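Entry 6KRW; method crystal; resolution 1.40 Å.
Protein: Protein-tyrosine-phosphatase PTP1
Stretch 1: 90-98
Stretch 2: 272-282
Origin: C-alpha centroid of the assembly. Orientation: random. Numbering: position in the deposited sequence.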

ATOM      1  N   VAL A  90      -3.142 -13.276  -9.183  1.00 19.85           N
ATOM      2  CA  VAL A  90      -2.305 -12.059  -9.228  1.00 20.18           C
ATOM      3  C   VAL A  90      -1.572 -11.958  -7.898  1.00 20.26           C
ATOM      4  O   VAL A  90      -2.120 -12.357  -6.845  1.00 19.86           O
ATOM      5  CB  VAL A  90      -3.164 -10.839  -9.566  1.00 26.23           C
ATOM      6  CG1 VAL A  90      -4.315 -10.643  -8.638  1.00 26.05           C
ATOM      7  CG2 VAL A  90      -2.320  -9.566  -9.617  1.00 30.08           C
ATOM      8  N   ASN A  91      -0.340 -11.472  -7.910  1.00 20.36           N
ATOM      9  CA  ASN A  91       0.456 -11.312  -6.678  1.00 17.94           C
ATOM     10  C   ASN A  91      -0.069 -10.091  -5.940  1.00 19.04           C
ATOM     11  O   ASN A  91       0.455  -8.978  -6.127  1.00 21.79           O
ATOM     12  CB  ASN A  91       1.940 -11.305  -6.969  1.00 17.83           C
ATOM     13  CG  ASN A  91       2.757 -11.427  -5.708  1.00 19.31           C
ATOM     14  OD1 ASN A  91       2.442 -10.807  -4.689  1.00 20.01           O
ATOM     15  ND2 ASN A  91       3.828 -12.206  -5.781  1.00 19.58           N
ATOM     16  N   ALA A  92      -1.107 -10.269  -5.136  1.00 17.60           N
ATOM     17  CA  ALA A  92      -1.821  -9.146  -4.515  1.00 16.88           C
ATOM     18  C   ALA A  92      -2.580  -9.684  -3.311  1.00 15.17           C
ATOM     19  O   ALA A  92      -3.157 -10.811  -3.427  1.00 16.45           O
ATOM     20  CB  ALA A  92      -2.777  -8.497  -5.483  1.00 17.87           C
ATOM     21  N   SER A  93      -2.556  -8.945  -2.228  1.00 14.64           N
ATOM     22  CA  SER A  93      -3.130  -9.355  -0.927  1.00 14.31           C
ATOM     23  C   SER A  93      -4.105  -8.312  -0.424  1.00 14.51           C
ATOM     24  O   SER A  93      -3.810  -7.102  -0.483  1.00 16.08           O
ATOM     25  CB  SER A  93      -2.015  -9.487   0.078  1.00 15.58           C
ATOM     26  OG  SER A  93      -1.042 -10.407  -0.334  1.00 16.59           O
ATOM     27  N   LEU A  94      -5.261  -8.706   0.081  1.00 14.26           N
ATOM     28  CA  LEU A  94      -6.166  -7.824   0.818  1.00 14.52           C
ATOM     29  C   LEU A  94      -5.647  -7.531   2.208  1.00 14.34           C
ATOM     30  O   LEU A  94      -5.444  -8.469   3.009  1.00 15.84           O
ATOM     31  CB  LEU A  94      -7.554  -8.428   0.931  1.00 15.90           C
ATOM     32  CG  LEU A  94      -8.583  -7.506   1.562  1.00 18.00           C
ATOM     33  CD1 LEU A  94      -8.832  -6.285   0.691  1.00 20.28           C
ATOM     34  CD2 LEU A  94      -9.865  -8.258   1.835  1.00 18.86           C
ATOM     35  N   ILE A  95      -5.407  -6.259   2.507  1.00 14.85           N
ATOM     36  CA  ILE A  95      -4.998  -5.793   3.835  1.00 14.82           C
ATOM     37  C   ILE A  95      -6.178  -5.083   4.431  1.00 15.92           C
ATOM     38  O   ILE A  95      -6.584  -4.024   3.944  1.00 17.02           O
ATOM     39  CB  ILE A  95      -3.748  -4.893   3.778  1.00 15.43           C
ATOM     40  CG1 ILE A  95      -2.650  -5.474   2.904  1.00 15.67           C
ATOM     41  CG2 ILE A  95      -3.269  -4.568   5.176  1.00 17.89           C
ATOM     42  CD1 ILE A  95      -2.124  -6.811   3.360  1.00 16.22           C
ATOM     43  N   LYS A  96      -6.761  -5.665   5.477  1.00 17.44           N
ATOM     44  CA  LYS A  96      -8.009  -5.162   6.069  1.00 18.01           C
ATOM     45  C   LYS A  96      -7.936  -5.410   7.569  1.00 18.32           C
ATOM     46  O   LYS A  96      -7.796  -6.559   7.969  1.00 22.42           O
ATOM     47  CB  LYS A  96      -9.226  -5.805   5.408  1.00 21.96           C
ATOM     48  CG  LYS A  96     -10.571  -5.354   5.936  1.00 27.00           C
ATOM     49  CD  LYS A  96     -11.731  -5.974   5.190  1.00 26.34           C
ATOM     50  CE  LYS A  96     -13.058  -5.422   5.663  1.00 30.05           C
ATOM     51  NZ  LYS A  96     -14.208  -6.039   4.956  1.00 34.83           N
ATOM     52  N   THR A  97      -8.081  -4.382   8.371  1.00 18.89           N
ATOM     53  CA  THR A  97      -7.993  -4.485   9.838  1.00 23.15           C
ATOM     54  C   THR A  97      -9.388  -4.353  10.453  1.00 26.22           C
ATOM     55  O   THR A  97      -9.580  -4.785  11.567  1.00 31.75           O
ATOM     56  CB  THR A  97      -7.062  -3.414  10.398  1.00 24.95           C
ATOM     57  OG1 THR A  97      -7.640  -2.135  10.090  1.00 25.48           O
ATOM     58  CG2 THR A  97      -5.672  -3.518   9.825  1.00 27.11           C
ATOM     59  N   SER A  98     -10.316  -3.722   9.767  1.00 25.62           N
ATOM     60  CA  SER A  98     -11.564  -3.218  10.386  1.00 29.04           C
ATOM     61  C   SER A  98     -12.699  -3.268   9.372  1.00 35.41           C
ATOM     62  O   SER A  98     -12.430  -3.267   8.176  1.00 35.56           O
ATOM     63  CB  SER A  98     -11.450  -1.806  10.913  1.00 44.38           C
ATOM     64  OG  SER A  98     -10.157  -1.456  11.390  1.00 43.73           O
ATOM     65  N   ALA A 272       2.065  -7.026  13.183  1.00 17.16           N
ATOM     66  CA  ALA A 272       1.903  -8.493  13.242  1.00 17.48           C
ATOM     67  C   ALA A 272       0.639  -8.896  12.465  1.00 16.25           C
ATOM     68  O   ALA A 272       0.660  -9.918  11.774  1.00 17.52           O
ATOM     69  CB  ALA A 272       1.793  -8.928  14.690  1.00 19.71           C
ATOM     70  N   LEU A 273      -0.437  -8.107  12.591  1.00 16.67           N
ATOM     71  CA  LEU A 273      -1.673  -8.401  11.826  1.00 17.01           C
ATOM     72  C   LEU A 273      -1.419  -8.288  10.325  1.00 16.06           C
ATOM     73  O   LEU A 273      -1.813  -9.131   9.541  1.00 17.03           O
ATOM     74  CB  LEU A 273      -2.786  -7.481  12.271  1.00 19.32           C
ATOM     75  CG  LEU A 273      -4.122  -7.657  11.558  1.00 23.39           C
ATOM     76  CD1 LEU A 273      -4.638  -9.096  11.645  1.00 26.56           C
ATOM     77  CD2 LEU A 273      -5.153  -6.718  12.172  1.00 28.64           C
ATOM     78  N   PHE A 274      -0.699  -7.226   9.949  1.00 15.32           N
ATOM     79  CA  PHE A 274      -0.355  -7.087   8.517  1.00 15.67           C
ATOM     80  C   PHE A 274       0.433  -8.292   8.023  1.00 14.93           C
ATOM     81  O   PHE A 274       0.215  -8.754   6.906  1.00 15.28           O
ATOM     82  CB  PHE A 274       0.488  -5.824   8.278  1.00 15.62           C
ATOM     83  CG  PHE A 274      -0.235  -4.512   8.276  1.00 17.00           C
ATOM     84  CD1 PHE A 274      -1.581  -4.389   8.579  1.00 17.32           C
ATOM     85  CD2 PHE A 274       0.469  -3.370   7.932  1.00 19.35           C
ATOM     86  CE1 PHE A 274      -2.214  -3.148   8.514  1.00 19.65           C
ATOM     87  CE2 PHE A 274      -0.167  -2.138   7.925  1.00 20.40           C
ATOM     88  CZ  PHE A 274      -1.503  -2.025   8.169  1.00 21.78           C
ATOM     89  N   ARG A 275       1.355  -8.779   8.849  1.00 16.02           N
ATOM     90  CA  ARG A 275       2.181  -9.950   8.464  1.00 16.92           C
ATOM     91  C   ARG A 275       1.337 -11.239   8.356  1.00 17.64           C
ATOM     92  O   ARG A 275       1.671 -12.069   7.548  1.00 18.08           O
ATOM     93  CB  ARG A 275       3.382 -10.070   9.395  1.00 17.09           C
ATOM     94  CG  ARG A 275       4.432  -9.005   9.137  1.00 17.64           C
ATOM     95  CD  ARG A 275       5.480  -9.017  10.208  1.00 17.87           C
ATOM     96  NE  ARG A 275       6.568  -8.138   9.822  1.00 17.09           N
ATOM     97  CZ  ARG A 275       7.798  -8.218  10.275  1.00 20.20           C
ATOM     98  NH1 ARG A 275       8.165  -9.168  11.110  1.00 21.76           N
ATOM     99  NH2 ARG A 275       8.726  -7.364   9.878  1.00 22.39           N
ATOM    100  N   LYS A 276       0.224 -11.313   9.087  1.00 16.55           N
ATOM    101  CA  LYS A 276      -0.716 -12.449   8.927  1.00 17.00           C
ATOM    102  C   LYS A 276      -1.478 -12.306   7.618  1.00 16.92           C
ATOM    103  O   LYS A 276      -2.085 -13.277   7.142  1.00 17.74           O
ATOM    104  CB  LYS A 276      -1.649 -12.517  10.133  1.00 21.34           C
ATOM    105  CG  LYS A 276      -0.980 -12.949  11.429  1.00 30.79           C
ATOM    106  CD  LYS A 276      -1.917 -13.547  12.444  1.00 57.32           C
ATOM    107  CE  LYS A 276      -3.203 -12.770  12.663  1.00 69.72           C
ATOM    108  NZ  LYS A 276      -3.758 -13.024  14.022  1.00 76.38           N
ATOM    109  N   GLN A 277      -1.395 -11.109   6.982  1.00 15.03           N
ATOM    110  CA  GLN A 277      -2.103 -10.841   5.714  1.00 14.29           C
ATOM    111  C   GLN A 277      -1.161 -10.751   4.501  1.00 14.25           C
ATOM    112  O   GLN A 277      -1.648 -10.957   3.396  1.00 15.64           O
ATOM    113  CB  GLN A 277      -2.968  -9.581   5.853  1.00 15.11           C
ATOM    114  CG  GLN A 277      -4.040  -9.770   6.943  1.00 15.54           C
ATOM    115  CD  GLN A 277      -4.955  -8.589   7.157  1.00 17.50           C
ATOM    116  OE1 GLN A 277      -4.943  -7.632   6.402  1.00 23.44           O
ATOM    117  NE2 GLN A 277      -5.849  -8.660   8.121  1.00 22.09           N
ATOM    118  N   ARG A 278       0.118 -10.507   4.725  1.00 14.67           N
ATOM    119  CA  ARG A 278       1.096 -10.563   3.611  1.00 14.86           C
ATOM    120  C   ARG A 278       2.467 -10.726   4.262  1.00 14.75           C
ATOM    121  O   ARG A 278       2.836  -9.915   5.129  1.00 16.21           O
ATOM    122  CB  ARG A 278       1.035  -9.333   2.684  1.00 15.11           C
ATOM    123  CG  ARG A 278       1.877  -9.502   1.434  1.00 16.54           C
ATOM    124  CD  ARG A 278       1.578  -8.313   0.502  1.00 15.80           C
ATOM    125  NE  ARG A 278       2.434  -8.214  -0.686  1.00 16.54           N
ATOM    126  CZ  ARG A 278       2.321  -8.917  -1.795  1.00 17.20           C
ATOM    127  NH1 ARG A 278       1.366  -9.832  -1.932  1.00 17.54           N
ATOM    128  NH2 ARG A 278       3.153  -8.719  -2.811  1.00 18.55           N
ATOM    129  N   ILE A 279       3.187 -11.754   3.855  1.00 15.75           N
ATOM    130  CA  ILE A 279       4.467 -12.095   4.511  1.00 17.55           C
ATOM    131  C   ILE A 279       5.414 -10.892   4.478  1.00 17.02           C
ATOM    132  O   ILE A 279       5.579 -10.263   3.393  1.00 18.78           O
ATOM    133  CB  ILE A 279       5.097 -13.352   3.891  1.00 18.28           C
ATOM    134  CG1 ILE A 279       6.283 -13.818   4.735  1.00 20.23           C
ATOM    135  CG2 ILE A 279       5.427 -13.144   2.422  1.00 20.18           C
ATOM    136  CD1 ILE A 279       6.800 -15.182   4.402  1.00 20.99           C
ATOM    137  N   GLY A 280       5.996 -10.582   5.621  1.00 17.47           N
ATOM    138  CA  GLY A 280       7.146  -9.652   5.671  1.00 18.89           C
ATOM    139  C   GLY A 280       6.767  -8.182   5.606  1.00 17.30           C
ATOM    140  O   GLY A 280       7.673  -7.340   5.409  1.00 20.31           O
ATOM    141  N   MET A 281       5.515  -7.813   5.782  1.00 16.86           N
ATOM    142  CA  MET A 281       5.136  -6.377   5.773  1.00 16.77           C
ATOM    143  C   MET A 281       5.975  -5.630   6.811  1.00 18.19           C
ATOM    144  O   MET A 281       6.061  -6.044   7.928  1.00 18.27           O
ATOM    145  CB  MET A 281       3.638  -6.219   6.058  1.00 17.38           C
ATOM    146  CG  MET A 281       2.782  -6.776   4.955  1.00 16.72           C
ATOM    147  SD  MET A 281       2.474  -5.602   3.611  0.96 17.84           S
ATOM    148  CE  MET A 281       1.118  -4.695   4.325  1.00 18.88           C
ATOM    149  N   VAL A 282       6.591  -4.500   6.362  1.00 17.86           N
ATOM    150  CA  VAL A 282       7.568  -3.661   7.119  1.00 19.03           C
ATOM    151  C   VAL A 282       8.867  -4.453   7.196  1.00 20.02           C
ATOM    152  O   VAL A 282       9.018  -5.322   8.069  1.00 20.85           O
ATOM    153  CB  VAL A 282       7.081  -3.136   8.484  1.00 19.39           C
ATOM    154  CG1 VAL A 282       8.061  -2.095   9.051  1.00 18.78           C
ATOM    155  CG2 VAL A 282       5.706  -2.526   8.377  1.00 18.71           C
TER
HETATM  156  O   HOH W   1      -1.660 -12.520   1.244  1.00 15.55           O

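Two side chains of the second stretch, Gln277 and Arg278, make all the direct hydrogen bonds between it and the strand 92-95 with its flanking residues. Gln277 reads the backbone of Lys96 with both ends of its amide. Lys96 N donates to Gln277 OE1 at 2.8 Å with an N-H...O angle of 158°, and Gln277 NE2 donates to Lys96 O at 2.9 Å and 165°. The donor and acceptor of one peptide-bearing residue are thus met by the acceptor and donor of one carboxamide, while the CA-to-CB bond of Lys96 points away from the second stretch. The 3.4 Å between Lys96 O and Gln277 OE1 is a separation of two acceptors, a consequence of this pairing rather than a bond.

Arg278 reaches Asn91 and Ser93 through an extended side chain, with chi1 to chi3 all t. Its NH2 donates to Asn91 OD1 at 2.9 Å and 154°; its NH1 donates to the same OD1 at 3.1 Å and a more bent 141°, and to Ser93 OG at 2.9 Å and 157°. Both acceptors lie near the guanidinium plane, where its N-H bonds point. Arg278 NE and Asn91 ND2 are satisfied elsewhere in the structure.

Ser93 OG also donates to water 1 at 2.7 Å, and that water donates to Gln277 O, with 2.7 Å between the water oxygen and Gln277 O. The hydroxyl therefore accepts from Arg278 and donates to the water, which links it to the backbone of Gln277.

Apolar packing lies alongside these polar groups. Ile95 CG2 sits over a face of the Phe274 ring, 4.1 Å from its centroid and 27° off the normal, a CH-pi arrangement. Thr97 CG2 instead meets the ring edge, 3.7 Å from Phe274 CE1, and Ile95 CD1 lies 4.0 Å from Met281 CE.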